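Local coordinates for protein glutaminyl-tRNA synthetase (Saccharomyces cerevisiae, PDB 3TL4) that catalyses the ATP-dependent joining of glutamine to tRNA(Gln), this piece being its appended N-terminal tRNA-binding domain, at residues 25-28 with 29-32; 46-49 with 50-53; 87-90 with 91-95; 147-150 with 151-155; 165-168 with 169-173. One frame throughout, in Å; residues are numbered along the deposited sequence.

Contact 1 (25-28 with 29-32)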
loop_
_atom_site.group_PDB
_atom_site.type_symbol
_atom_site.label_atom_id
_atom_site.label_comp_id
_atom_site.label_asym_id
_atom_site.label_seq_id
_atom_site.Cartn_x
_atom_site.Cartn_y
_atom_site.Cartn_z
ATOM N N VAL A 25 8.617 16.803 -13.152
ATOM C CA VAL A 25 9.902 17.348 -13.598
ATOM C C VAL A 25 10.348 18.543 -12.749
ATOM O O VAL A 25 11.488 19.001 -12.858
ATOM C CB VAL A 25 9.890 17.754 -15.098
ATOM C CG1 VAL A 25 9.849 16.528 -15.992
ATOM C CG2 VAL A 25 8.718 18.678 -15.401
ATOM N N LYS A 26 9.442 19.050 -11.917
ATOM C CA LYS A 26 9.799 20.050 -10.922
ATOM C C LYS A 26 10.889 19.471 -10.015
ATOM O O LYS A 26 11.791 20.185 -9.572
ATOM C CB LYS A 26 8.571 20.430 -10.083
ATOM C CG LYS A 26 7.984 21.823 -10.355
ATOM C CD LYS A 26 7.587 22.007 -11.808
ATOM C CE LYS A 26 6.835 23.309 -12.003
ATOM N NZ LYS A 26 6.565 23.572 -13.443
ATOM N N ASN A 27 10.796 18.166 -9.759
ATOM C CA ASN A 27 11.722 17.454 -8.877
ATOM C C ASN A 27 12.704 16.587 -9.661
ATOM O O ASN A 27 12.398 15.443 -10.025
ATOM C CB ASN A 27 10.930 16.577 -7.919
ATOM C CG ASN A 27 11.810 15.866 -6.916
ATOM O OD1 ASN A 27 12.954 15.502 -7.207
ATOM N ND2 ASN A 27 11.280 15.668 -5.716
ATOM N N LYS A 28 13.890 17.123 -9.914
ATOM C CA LYS A 28 14.803 16.479 -10.843
ATOM C C LYS A 28 15.419 15.166 -10.357
ATOM O O LYS A 28 15.757 14.314 -11.169
ATOM C CB LYS A 28 15.878 17.462 -11.306
ATOM C CG LYS A 28 15.319 18.568 -12.186
ATOM C CD LYS A 28 16.402 19.537 -12.643
ATOM C CE LYS A 28 15.800 20.734 -13.375
ATOM N NZ LYS A 28 15.055 20.340 -14.607
ATOM N N LYS A 29 15.578 15.001 -9.048
ATOM C CA LYS A 29 16.110 13.746 -8.513
ATOM C C LYS A 29 15.109 12.604 -8.737
ATOM O O LYS A 29 15.449 11.554 -9.280
ATOM C CB LYS A 29 16.450 13.877 -7.024
ATOM C CG LYS A 29 17.622 14.790 -6.710
ATOM C CD LYS A 29 18.147 14.543 -5.291
ATOM C CE LYS A 29 18.178 15.822 -4.445
ATOM N NZ LYS A 29 16.822 16.230 -3.976
ATOM N N VAL A 30 13.869 12.831 -8.324
ATOM C CA VAL A 30 12.799 11.869 -8.516
ATOM C C VAL A 30 12.565 11.554 -10.000
ATOM O O VAL A 30 12.304 10.400 -10.363
ATOM C CB VAL A 30 11.513 12.373 -7.849
ATOM C CG1 VAL A 30 10.344 11.460 -8.164
ATOM C CG2 VAL A 30 11.728 12.497 -6.334
ATOM N N SER A 31 12.669 12.578 -10.849
ATOM C CA SER A 31 12.550 12.417 -12.297
ATOM C C SER A 31 13.637 11.527 -12.876
ATOM O O SER A 31 13.362 10.704 -13.747
ATOM C CB SER A 31 12.597 13.774 -13.006
ATOM O OG SER A 31 11.328 14.398 -13.002
ATOM N N ASP A 32 14.872 11.706 -12.408
ATOM C CA ASP A 32 15.989 10.861 -12.837
ATOM C C ASP A 32 15.738 9.397 -12.517
ATOM O O ASP A 32 16.015 8.525 -13.336
ATOM C CB ASP A 32 17.300 11.294 -12.174
ATOM C CG ASP A 32 17.881 12.539 -12.796
ATOM O OD1 ASP A 32 17.694 12.729 -14.018
ATOM O OD2 ASP A 32 18.520 13.328 -12.064
#
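Asn27 and Val30 meet in a helix N-cap, at the turn where the chain leaves the loop after helix 18-24 and enters helix 28-39. The capping bond runs from Val30 N to Asn27 OD1 at 3.0 Å and is nearly straight (169° at the hydrogen), although the donor stands above the plane of the amide carbonyl. Turning CG opposite the backbone N (chi1 -177°) carries the Asn27 amide forward, to the N-H groups of the first turn. Asparagine suits this place because its short side chain ends in a carbonyl that can serve an N-H the helix itself leaves without a partner.

The backbone takes over at once: Ser31 N binds Asn27 O at 3.0 Å, and Asp32 N binds Lys28 O at the same distance.

Side-chain packing completes the turn. Val30 CG2 lies against the Asn27 amide, 3.3 Å from Asn27 ND2, while the buried valine also packs on His56 and Ala59 of helix 49-62. Ser31 is small enough to fit beside Phe11 of helix 4-13. Its hydroxyl has two weak acceptors within reach, Ile24 O and Asn27 O, and Ser31 OG comes to 3.3 Å from Val25 CA.

Contact 2 (46-49 with 50-53)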
loop_
_atom_site.group_PDB
_atom_site.type_symbol
_atom_site.label_atom_id
_atom_site.label_comp_id
_atom_site.label_asym_id
_atom_site.label_seq_id
_atom_site.Cartn_x
_atom_site.Cartn_y
_atom_site.Cartn_z
ATOM N N GLN A 46 2.801 -2.173 -21.333
ATOM C CA GLN A 46 1.762 -1.145 -21.394
ATOM C C GLN A 46 1.394 -0.656 -20.007
ATOM O O GLN A 46 0.755 -1.374 -19.236
ATOM C CB GLN A 46 0.511 -1.684 -22.092
ATOM C CG GLN A 46 0.673 -1.921 -23.590
ATOM C CD GLN A 46 -0.584 -2.484 -24.245
ATOM O OE1 GLN A 46 -1.461 -3.028 -23.571
ATOM N NE2 GLN A 46 -0.678 -2.343 -25.563
ATOM N N TRP A 47 1.787 0.570 -19.693
ATOM C CA TRP A 47 1.538 1.120 -18.367
ATOM C C TRP A 47 0.048 1.378 -18.151
ATOM O O TRP A 47 -0.718 1.455 -19.106
ATOM C CB TRP A 47 2.342 2.405 -18.169
ATOM C CG TRP A 47 3.812 2.158 -18.147
ATOM C CD1 TRP A 47 4.669 2.170 -19.219
ATOM C CD2 TRP A 47 4.608 1.857 -17.001
ATOM N NE1 TRP A 47 5.945 1.889 -18.805
ATOM C CE2 TRP A 47 5.936 1.685 -17.447
ATOM C CE3 TRP A 47 4.329 1.701 -15.635
ATOM C CZ2 TRP A 47 6.982 1.378 -16.575
ATOM C CZ3 TRP A 47 5.367 1.389 -14.772
ATOM C CH2 TRP A 47 6.677 1.236 -15.244
ATOM N N ASN A 48 -0.366 1.483 -16.894
ATOM C CA ASN A 48 -1.724 1.932 -16.583
ATOM C C ASN A 48 -1.682 2.866 -15.378
ATOM O O ASN A 48 -0.608 3.137 -14.839
ATOM C CB ASN A 48 -2.673 0.748 -16.331
ATOM C CG ASN A 48 -2.184 -0.158 -15.218
ATOM O OD1 ASN A 48 -2.052 0.267 -14.061
ATOM N ND2 ASN A 48 -1.898 -1.408 -15.561
ATOM N N LYS A 49 -2.842 3.356 -14.957
ATOM C CA LYS A 49 -2.909 4.330 -13.874
ATOM C C LYS A 49 -2.285 3.770 -12.603
ATOM O O LYS A 49 -1.579 4.471 -11.882
ATOM C CB LYS A 49 -4.358 4.760 -13.627
ATOM C CG LYS A 49 -4.515 5.833 -12.567
ATOM C CD LYS A 49 -5.863 6.550 -12.679
ATOM C CE LYS A 49 -7.026 5.645 -12.315
ATOM N NZ LYS A 49 -7.075 5.365 -10.852
ATOM N N SER A 50 -2.538 2.491 -12.354
ATOM C CA SER A 50 -2.031 1.809 -11.173
ATOM C C SER A 50 -0.500 1.671 -11.159
ATOM O O SER A 50 0.154 2.068 -10.196
ATOM C CB SER A 50 -2.706 0.437 -11.037
ATOM O OG SER A 50 -2.117 -0.347 -10.008
ATOM N N THR A 51 0.081 1.108 -12.213
ATOM C CA THR A 51 1.527 0.877 -12.203
ATOM C C THR A 51 2.335 2.174 -12.383
ATOM O O THR A 51 3.382 2.338 -11.760
ATOM C CB THR A 51 1.972 -0.241 -13.186
ATOM O OG1 THR A 51 1.501 0.040 -14.500
ATOM C CG2 THR A 51 1.415 -1.595 -12.749
ATOM N N ARG A 52 1.836 3.103 -13.202
ATOM C CA ARG A 52 2.428 4.438 -13.274
ATOM C C ARG A 52 2.549 5.048 -11.870
ATOM O O ARG A 52 3.592 5.596 -11.497
ATOM C CB ARG A 52 1.596 5.374 -14.166
ATOM C CG ARG A 52 1.672 5.090 -15.666
ATOM C CD ARG A 52 1.066 6.244 -16.451
ATOM N NE ARG A 52 -0.392 6.260 -16.375
ATOM C CZ ARG A 52 -1.168 5.610 -17.227
ATOM N NH1 ARG A 52 -0.609 4.908 -18.204
ATOM N NH2 ARG A 52 -2.487 5.654 -17.108
ATOM N N ALA A 53 1.475 4.955 -11.092
ATOM C CA ALA A 53 1.463 5.529 -9.754
ATOM C C ALA A 53 2.440 4.799 -8.837
ATOM O O ALA A 53 3.141 5.414 -8.047
ATOM C CB ALA A 53 0.051 5.480 -9.169
#
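Asn48 OD1 is gripped by two backbone N-H groups of the first helical turn. The sounder bond comes from Thr51 N, at 2.9 Å and 159° at the hydrogen, with the donor above the amide plane; that from Ser50 N is shorter, 2.8 Å, but strongly bent and weak. Chi1 of Asn48, at 57°, sets CG between the backbone N and the carbonyl carbon, which brings OD1 within reach of both N-H groups at the start of the helix. In return Asn48 N makes a long, weak bond to Thr51 OG1 (3.4 Å), a hydroxyl whose stronger partner is Tyr45 OH.

Arg52 reaches back across the same turn. Its chain bends at chi3 (-74°), laying the guanidinium flat over the backbone, with Asn48 C 3.3 Å from its plane, beneath its centre, and Lys49 N on that face too. NH1 hydrogen-bonds Val14 O, which helps to fix the group's rotation and ties the helix start to a preceding loop. Arginine can thus pair a flat, weakly hydrated face with a polar edge.

Trp47 packs along the turn. CB lies on Arg52 CG at 3.7 Å, Thr51 C is at the edge of the indole, in its plane, and the polar Thr51 OG1 sits beside CE3 at 3.5 Å. The indole also meets Tyr45 edge-to-face and touches Ile78 of helix 70-78. With asparagine at the N-cap and threonine three residues on, each side chain bonding the other's backbone N-H, the return bond a weak one, the arrangement is a capping box that starts helix 49-62.

Contact 3 (87-90 with 91-95)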
loop_
_atom_site.group_PDB
_atom_site.type_symbol
_atom_site.label_atom_id
_atom_site.label_comp_id
_atom_site.label_asym_id
_atom_site.label_seq_id
_atom_site.Cartn_x
_atom_site.Cartn_y
_atom_site.Cartn_z
ATOM N N GLN A 87 3.001 -2.161 -0.235
ATOM C CA GLN A 87 3.875 -3.254 -0.686
ATOM C C GLN A 87 5.132 -2.712 -1.335
ATOM O O GLN A 87 6.213 -3.292 -1.198
ATOM C CB GLN A 87 3.167 -4.166 -1.690
ATOM C CG GLN A 87 2.068 -5.037 -1.097
ATOM C CD GLN A 87 1.546 -6.043 -2.099
ATOM O OE1 GLN A 87 0.684 -5.732 -2.914
ATOM N NE2 GLN A 87 2.069 -7.256 -2.044
ATOM N N VAL A 88 4.991 -1.603 -2.051
ATOM C CA VAL A 88 6.144 -1.002 -2.714
ATOM C C VAL A 88 7.118 -0.423 -1.689
ATOM O O VAL A 88 8.334 -0.538 -1.840
ATOM C CB VAL A 88 5.738 0.062 -3.740
ATOM C CG1 VAL A 88 6.978 0.701 -4.361
ATOM C CG2 VAL A 88 4.867 -0.567 -4.813
ATOM N N ASP A 89 6.581 0.197 -0.648
ATOM C CA ASP A 89 7.423 0.720 0.423
ATOM C C ASP A 89 8.174 -0.420 1.130
ATOM O O ASP A 89 9.375 -0.324 1.375
ATOM C CB ASP A 89 6.599 1.556 1.416
ATOM C CG ASP A 89 7.448 2.127 2.551
ATOM O OD1 ASP A 89 8.152 3.138 2.336
ATOM O OD2 ASP A 89 7.411 1.560 3.662
ATOM N N ALA A 90 7.464 -1.499 1.446
ATOM C CA ALA A 90 8.100 -2.693 2.006
ATOM C C ALA A 90 9.175 -3.300 1.087
ATOM O O ALA A 90 10.256 -3.634 1.531
ATOM C CB ALA A 90 7.049 -3.746 2.350
ATOM N N ALA A 91 8.855 -3.473 -0.187
ATOM C CA ALA A 91 9.808 -4.043 -1.125
ATOM C C ALA A 91 11.047 -3.144 -1.225
ATOM O O ALA A 91 12.171 -3.625 -1.276
ATOM C CB ALA A 91 9.161 -4.231 -2.485
ATOM N N PHE A 92 10.829 -1.835 -1.257
ATOM C CA PHE A 92 11.925 -0.873 -1.241
ATOM C C PHE A 92 12.786 -1.006 0.016
ATOM O O PHE A 92 14.003 -1.065 -0.055
ATOM C CB PHE A 92 11.405 0.560 -1.369
ATOM C CG PHE A 92 12.460 1.596 -1.144
ATOM C CD1 PHE A 92 13.393 1.880 -2.129
ATOM C CD2 PHE A 92 12.537 2.271 0.058
ATOM C CE1 PHE A 92 14.389 2.816 -1.919
ATOM C CE2 PHE A 92 13.518 3.219 0.269
ATOM C CZ PHE A 92 14.447 3.489 -0.723
ATOM N N LYS A 93 12.155 -1.053 1.176
ATOM C CA LYS A 93 12.920 -1.196 2.399
ATOM C C LYS A 93 13.717 -2.490 2.421
ATOM O O LYS A 93 14.826 -2.511 2.937
ATOM C CB LYS A 93 12.022 -1.067 3.628
ATOM C CG LYS A 93 11.625 0.375 3.883
ATOM C CD LYS A 93 10.407 0.511 4.782
ATOM C CE LYS A 93 10.030 1.986 4.927
ATOM N NZ LYS A 93 8.797 2.194 5.739
ATOM N N TYR A 94 13.163 -3.556 1.847
ATOM C CA TYR A 94 13.824 -4.857 1.860
ATOM C C TYR A 94 15.029 -4.853 0.950
ATOM O O TYR A 94 16.098 -5.335 1.315
ATOM C CB TYR A 94 12.884 -5.987 1.415
ATOM C CG TYR A 94 13.557 -7.348 1.480
ATOM C CD1 TYR A 94 13.596 -8.053 2.670
ATOM C CD2 TYR A 94 14.183 -7.910 0.364
ATOM C CE1 TYR A 94 14.215 -9.293 2.761
ATOM C CE2 TYR A 94 14.818 -9.162 0.449
ATOM C CZ TYR A 94 14.823 -9.840 1.660
ATOM O OH TYR A 94 15.425 -11.072 1.806
ATOM N N VAL A 95 14.842 -4.320 -0.248
ATOM C CA VAL A 95 15.886 -4.322 -1.252
ATOM C C VAL A 95 17.012 -3.398 -0.814
ATOM O O VAL A 95 18.188 -3.698 -1.040
ATOM C CB VAL A 95 15.333 -3.977 -2.655
ATOM C CG1 VAL A 95 16.461 -3.844 -3.664
ATOM C CG2 VAL A 95 14.365 -5.065 -3.107
#
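Two different first torsions bring Asp89 and Lys93 together, one turn apart on helix 85-98. Asp89 CG stands opposite its own N (chi1 -180°) and leans toward the C-terminal end of the helix, whereas Lys93 CG lies opposite the carbonyl carbon (chi1 -75°) and heads back toward the N-terminal end. Beyond CG the lysine chain is fully extended, which carries NZ as far as the carboxylate.

The result is a salt bridge with a short 2.6 Å hydrogen bond from Lys93 NZ to Asp89 OD2. The ammonium uses the syn lone pair of OD2, on the side of the other oxygen, the more basic direction of a carboxylate. The methylenes follow the helix surface on the way, Lys93 CG passing 3.4 Å from Asp89 O. The i to i+4 backbone bonds are regular, Phe92 N to Val88 O being 2.9 Å; Ala91 N to Gln87 O and Lys93 N to Asp89 O flank it.

Residue type follows the side of the helix. Ala91 has only a methyl, which allows Met107 and Ile73 to come close, and Val88 packs on Leu54 and Phe61 of helix 49-62. The Phe92 ring leads off the helix, Asp89 O near its plane at the edge, and meets Phe61 with planes about 30° apart. Gln87 is buried, but its amide bonds Ser111 O and Lys83 N. An apolar flank and an i to i+4 acid-lysine pair on the more exposed side are the marks of an amphipathic helix in an all-helical domain.

Contact 4 (147-150 with 151-155)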
loop_
_atom_site.group_PDB
_atom_site.type_symbol
_atom_site.label_atom_id
_atom_site.label_comp_id
_atom_site.label_asym_id
_atom_site.label_seq_id
_atom_site.Cartn_x
_atom_site.Cartn_y
_atom_site.Cartn_z
ATOM N N GLY A 147 -12.350 4.003 18.216
ATOM C CA GLY A 147 -11.174 3.435 18.847
ATOM C C GLY A 147 -10.920 1.992 18.448
ATOM O O GLY A 147 -9.776 1.569 18.302
ATOM N N ILE A 148 -11.989 1.227 18.274
ATOM C CA ILE A 148 -11.867 -0.154 17.831
ATOM C C ILE A 148 -11.249 -0.172 16.437
ATOM O O ILE A 148 -10.383 -0.997 16.131
ATOM C CB ILE A 148 -13.232 -0.833 17.799
ATOM C CG1 ILE A 148 -13.840 -0.829 19.206
ATOM C CG2 ILE A 148 -13.128 -2.261 17.236
ATOM C CD1 ILE A 148 -15.144 -1.595 19.295
ATOM N N PHE A 149 -11.696 0.759 15.604
ATOM C CA PHE A 149 -11.232 0.870 14.231
ATOM C C PHE A 149 -9.734 1.164 14.187
ATOM O O PHE A 149 -8.971 0.508 13.466
ATOM C CB PHE A 149 -12.018 1.975 13.521
ATOM C CG PHE A 149 -11.654 2.145 12.080
ATOM C CD1 PHE A 149 -11.401 1.045 11.283
ATOM C CD2 PHE A 149 -11.578 3.407 11.514
ATOM C CE1 PHE A 149 -11.067 1.193 9.948
ATOM C CE2 PHE A 149 -11.242 3.561 10.177
ATOM C CZ PHE A 149 -10.988 2.448 9.392
ATOM N N ALA A 150 -9.307 2.149 14.968
ATOM C CA ALA A 150 -7.882 2.479 15.050
ATOM C C ALA A 150 -7.042 1.268 15.464
ATOM O O ALA A 150 -5.952 1.059 14.935
ATOM C CB ALA A 150 -7.648 3.650 16.013
ATOM N N ASP A 151 -7.553 0.478 16.408
ATOM C CA ASP A 151 -6.808 -0.663 16.943
ATOM C C ASP A 151 -6.776 -1.835 15.961
ATOM O O ASP A 151 -5.783 -2.549 15.860
ATOM C CB ASP A 151 -7.397 -1.129 18.282
ATOM C CG ASP A 151 -7.164 -0.133 19.399
ATOM O OD1 ASP A 151 -6.433 0.846 19.154
ATOM O OD2 ASP A 151 -7.695 -0.326 20.519
ATOM N N VAL A 152 -7.882 -2.030 15.257
ATOM C CA VAL A 152 -7.990 -3.054 14.228
ATOM C C VAL A 152 -7.034 -2.790 13.049
ATOM O O VAL A 152 -6.342 -3.700 12.582
ATOM C CB VAL A 152 -9.464 -3.183 13.752
ATOM C CG1 VAL A 152 -9.551 -3.959 12.447
ATOM C CG2 VAL A 152 -10.303 -3.854 14.843
ATOM N N LYS A 153 -6.975 -1.546 12.580
ATOM C CA LYS A 153 -6.020 -1.186 11.531
ATOM C C LYS A 153 -4.590 -1.537 11.942
ATOM O O LYS A 153 -3.800 -2.013 11.134
ATOM C CB LYS A 153 -6.105 0.305 11.197
ATOM C CG LYS A 153 -7.338 0.691 10.412
ATOM C CD LYS A 153 -7.257 2.130 9.918
ATOM C CE LYS A 153 -7.475 3.116 11.052
ATOM N NZ LYS A 153 -7.604 4.516 10.565
ATOM N N ASN A 154 -4.270 -1.303 13.207
ATOM C CA ASN A 154 -2.925 -1.528 13.720
ATOM C C ASN A 154 -2.581 -3.017 13.997
ATOM O O ASN A 154 -1.458 -3.329 14.337
ATOM C CB ASN A 154 -2.720 -0.659 14.969
ATOM C CG ASN A 154 -1.339 -0.806 15.587
ATOM O OD1 ASN A 154 -1.203 -1.223 16.745
ATOM N ND2 ASN A 154 -0.305 -0.453 14.825
ATOM N N LEU A 155 -3.539 -3.931 13.857
ATOM C CA LEU A 155 -3.265 -5.351 14.085
ATOM C C LEU A 155 -2.309 -5.837 13.010
ATOM O O LEU A 155 -2.579 -5.657 11.825
ATOM C CB LEU A 155 -4.554 -6.174 13.998
ATOM C CG LEU A 155 -5.583 -6.015 15.111
ATOM C CD1 LEU A 155 -6.813 -6.878 14.841
ATOM C CD2 LEU A 155 -4.944 -6.364 16.464
#
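Phe149 offers one ring face to the side chain of Lys153, a turn further along helix 145-153. The phenylalanine is set with CG opposite its backbone N (chi1 -178°), which tips the ring toward the later turn. Lys153 starts in the other sense, CG opposite the carbonyl carbon, and then bends at chi3 (-74°); this kink lays CD, CE and NZ in turn across the ring. CD sits 3.8 Å from Phe149 CZ, and CE hangs over the middle of the face, 4.0 Å from the ring centroid, in a CH-pi contact. NZ has travelled past the centre: its cation-pi distance to the centroid is 4.3 Å, off-centre by 32° from the ring normal.

Another side of the helix is apolar. Ile148 CG2 and Val152 CG2 meet at 4.0 Å, both branched side chains buried against helix 119-132, where they touch Tyr129 and Val126. Asp151 turns its carboxylate toward the same helix, and OD2 is hydrogen-bonded to Tyr129 OH.

Among the backbone bonds, Val152 N to Ile148 O is 2.8 Å, whereas the bond from Asn154 N to Ala150 O is weak at 3.4 Å. Lysine suits the exposed end of this pair because its methylenes can cover an aromatic face while the ammonium remains at the periphery. The chemistry is therefore mixed: dispersion from CD and CE probably does much of the work, with an off-centre charge adding a modest electrostatic attraction to the ring.

Contact 5 (165-168 with 169-173)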
loop_
_atom_site.group_PDB
_atom_site.type_symbol
_atom_site.label_atom_id
_atom_site.label_comp_id
_atom_site.label_asym_id
_atom_site.label_seq_id
_atom_site.Cartn_x
_atom_site.Cartn_y
_atom_site.Cartn_z
ATOM N N SER A 165 -12.560 -2.785 4.167
ATOM C CA SER A 165 -13.435 -3.794 4.732
ATOM C C SER A 165 -13.536 -3.607 6.238
ATOM O O SER A 165 -14.477 -4.078 6.868
ATOM C CB SER A 165 -12.907 -5.192 4.414
ATOM O OG SER A 165 -11.626 -5.398 4.983
ATOM N N PHE A 166 -12.569 -2.912 6.826
ATOM C CA PHE A 166 -12.512 -2.884 8.277
ATOM C C PHE A 166 -13.786 -2.298 8.918
ATOM O O PHE A 166 -14.340 -2.877 9.850
ATOM C CB PHE A 166 -11.263 -2.158 8.760
ATOM C CG PHE A 166 -9.964 -2.821 8.349
ATOM C CD1 PHE A 166 -9.960 -4.014 7.648
ATOM C CD2 PHE A 166 -8.749 -2.231 8.654
ATOM C CE1 PHE A 166 -8.767 -4.610 7.268
ATOM C CE2 PHE A 166 -7.549 -2.826 8.284
ATOM C CZ PHE A 166 -7.564 -4.024 7.590
ATOM N N LYS A 167 -14.269 -1.172 8.407
ATOM C CA LYS A 167 -15.352 -0.459 9.086
ATOM C C LYS A 167 -16.719 -1.158 9.084
ATOM O O LYS A 167 -17.367 -1.241 10.121
ATOM C CB LYS A 167 -15.475 0.972 8.576
ATOM C CG LYS A 167 -16.104 1.897 9.596
ATOM C CD LYS A 167 -15.379 1.798 10.933
ATOM C CE LYS A 167 -15.978 2.740 11.970
ATOM N NZ LYS A 167 -17.442 2.518 12.169
ATOM N N PRO A 168 -17.165 -1.655 7.920
ATOM C CA PRO A 168 -18.433 -2.396 7.863
ATOM C C PRO A 168 -18.403 -3.669 8.698
ATOM O O PRO A 168 -19.398 -4.022 9.331
ATOM C CB PRO A 168 -18.564 -2.759 6.381
ATOM C CG PRO A 168 -17.728 -1.742 5.668
ATOM C CD PRO A 168 -16.581 -1.454 6.584
ATOM N N ILE A 169 -17.279 -4.371 8.700
ATOM C CA ILE A 169 -17.227 -5.606 9.470
ATOM C C ILE A 169 -17.257 -5.320 10.969
ATOM O O ILE A 169 -17.868 -6.067 11.737
ATOM C CB ILE A 169 -16.028 -6.471 9.095
ATOM C CG1 ILE A 169 -16.186 -6.983 7.656
ATOM C CG2 ILE A 169 -15.906 -7.618 10.065
ATOM C CD1 ILE A 169 -14.859 -7.322 6.990
ATOM N N ILE A 170 -16.624 -4.221 11.374
ATOM C CA ILE A 170 -16.687 -3.772 12.762
ATOM C C ILE A 170 -18.087 -3.362 13.198
ATOM O O ILE A 170 -18.547 -3.766 14.262
ATOM C CB ILE A 170 -15.743 -2.600 13.037
ATOM C CG1 ILE A 170 -14.297 -3.079 12.964
ATOM C CG2 ILE A 170 -16.048 -2.001 14.408
ATOM C CD1 ILE A 170 -13.279 -1.968 12.971
ATOM N N ASP A 171 -18.753 -2.544 12.386
ATOM C CA ASP A 171 -20.132 -2.157 12.663
ATOM C C ASP A 171 -21.031 -3.385 12.865
ATOM O O ASP A 171 -21.832 -3.429 13.794
ATOM C CB ASP A 171 -20.685 -1.254 11.556
ATOM C CG ASP A 171 -20.072 0.157 11.578
ATOM O OD1 ASP A 171 -19.472 0.549 12.608
ATOM O OD2 ASP A 171 -20.196 0.879 10.563
ATOM N N GLN A 172 -20.882 -4.394 12.014
ATOM C CA GLN A 172 -21.682 -5.605 12.144
ATOM C C GLN A 172 -21.381 -6.374 13.430
ATOM O O GLN A 172 -22.277 -6.824 14.118
ATOM C CB GLN A 172 -21.429 -6.525 10.968
ATOM C CG GLN A 172 -21.652 -5.924 9.602
ATOM C CD GLN A 172 -21.316 -6.934 8.518
ATOM O OE1 GLN A 172 -21.974 -7.971 8.400
ATOM N NE2 GLN A 172 -20.269 -6.663 7.752
ATOM N N GLU A 173 -20.111 -6.542 13.742
ATOM C CA GLU A 173 -19.732 -7.312 14.919
ATOM C C GLU A 173 -20.101 -6.612 16.214
ATOM O O GLU A 173 -20.481 -7.254 17.179
ATOM C CB GLU A 173 -18.245 -7.628 14.883
ATOM C CG GLU A 173 -17.883 -8.554 13.714
ATOM C CD GLU A 173 -18.664 -9.850 13.766
ATOM O OE1 GLU A 173 -18.730 -10.448 14.863
ATOM O OE2 GLU A 173 -19.216 -10.267 12.726
#
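Asp171 presents its carboxylate to Lys167 at one oxygen: NZ meets OD1 on the syn side, 25° out of the carboxylate plane, in a salt bridge of 2.9 Å. The flat amide of Gln172 comes to Pro168 instead, NE2 making a weak bond to Pro168 O at 3.2 Å. That carbonyl is thus held twice, since Gln172 N also binds it at 3.1 Å. The Phe166 ring packs on Phe149 and Lys153 of helix 145-153.

Lys167 needs two bends, at chi2 (52°) and chi4, to bring its ammonium forward along the helix to an acid four residues later. Pro168 belongs in the first turn of a helix, where the lack of an N-H costs no bond. Asp171 N to Lys167 O, at 3.0 Å, is the straightest backbone link here, whereas Ile169 N to Ser165 O is weak at 3.4 Å. Ile169 CD1 lies 3.9 Å from Ser165 CB, while Ser165 OG bonds Asp162 O in the preceding loop.

Helix 166-178 lies against two earlier helices: Ile169 rests on Val122 of helix 119-132, as does Ser165 just before the helix, and Lys167 leans on Val145 of helix 145-153. Glu173 adds a salt bridge to Arg123 of helix 119-132 and another to Lys176 of its own helix.

None of the five lies wholly in a core: contact 2 is at the surface and the others are partly buried. Contacts 1 and 2 open the successive helices 28-39 and 49-62, both with an asparagine cap, though only contact 2 forms a capping box. Contacts 3 and 5 each tie a helical turn with an acid-lysine salt bridge, in reversed order along the chain, whereas contact 4 sets lysine over an aromatic ring. Contacts 4 and 5 touch, Phe149 CE1 lying 3.6 Å from Phe166 CB, and so join helices 145-153 and 166-178. Contact 1 stands across the chain's centre from both, its centre about 37 Å from that of contact 4.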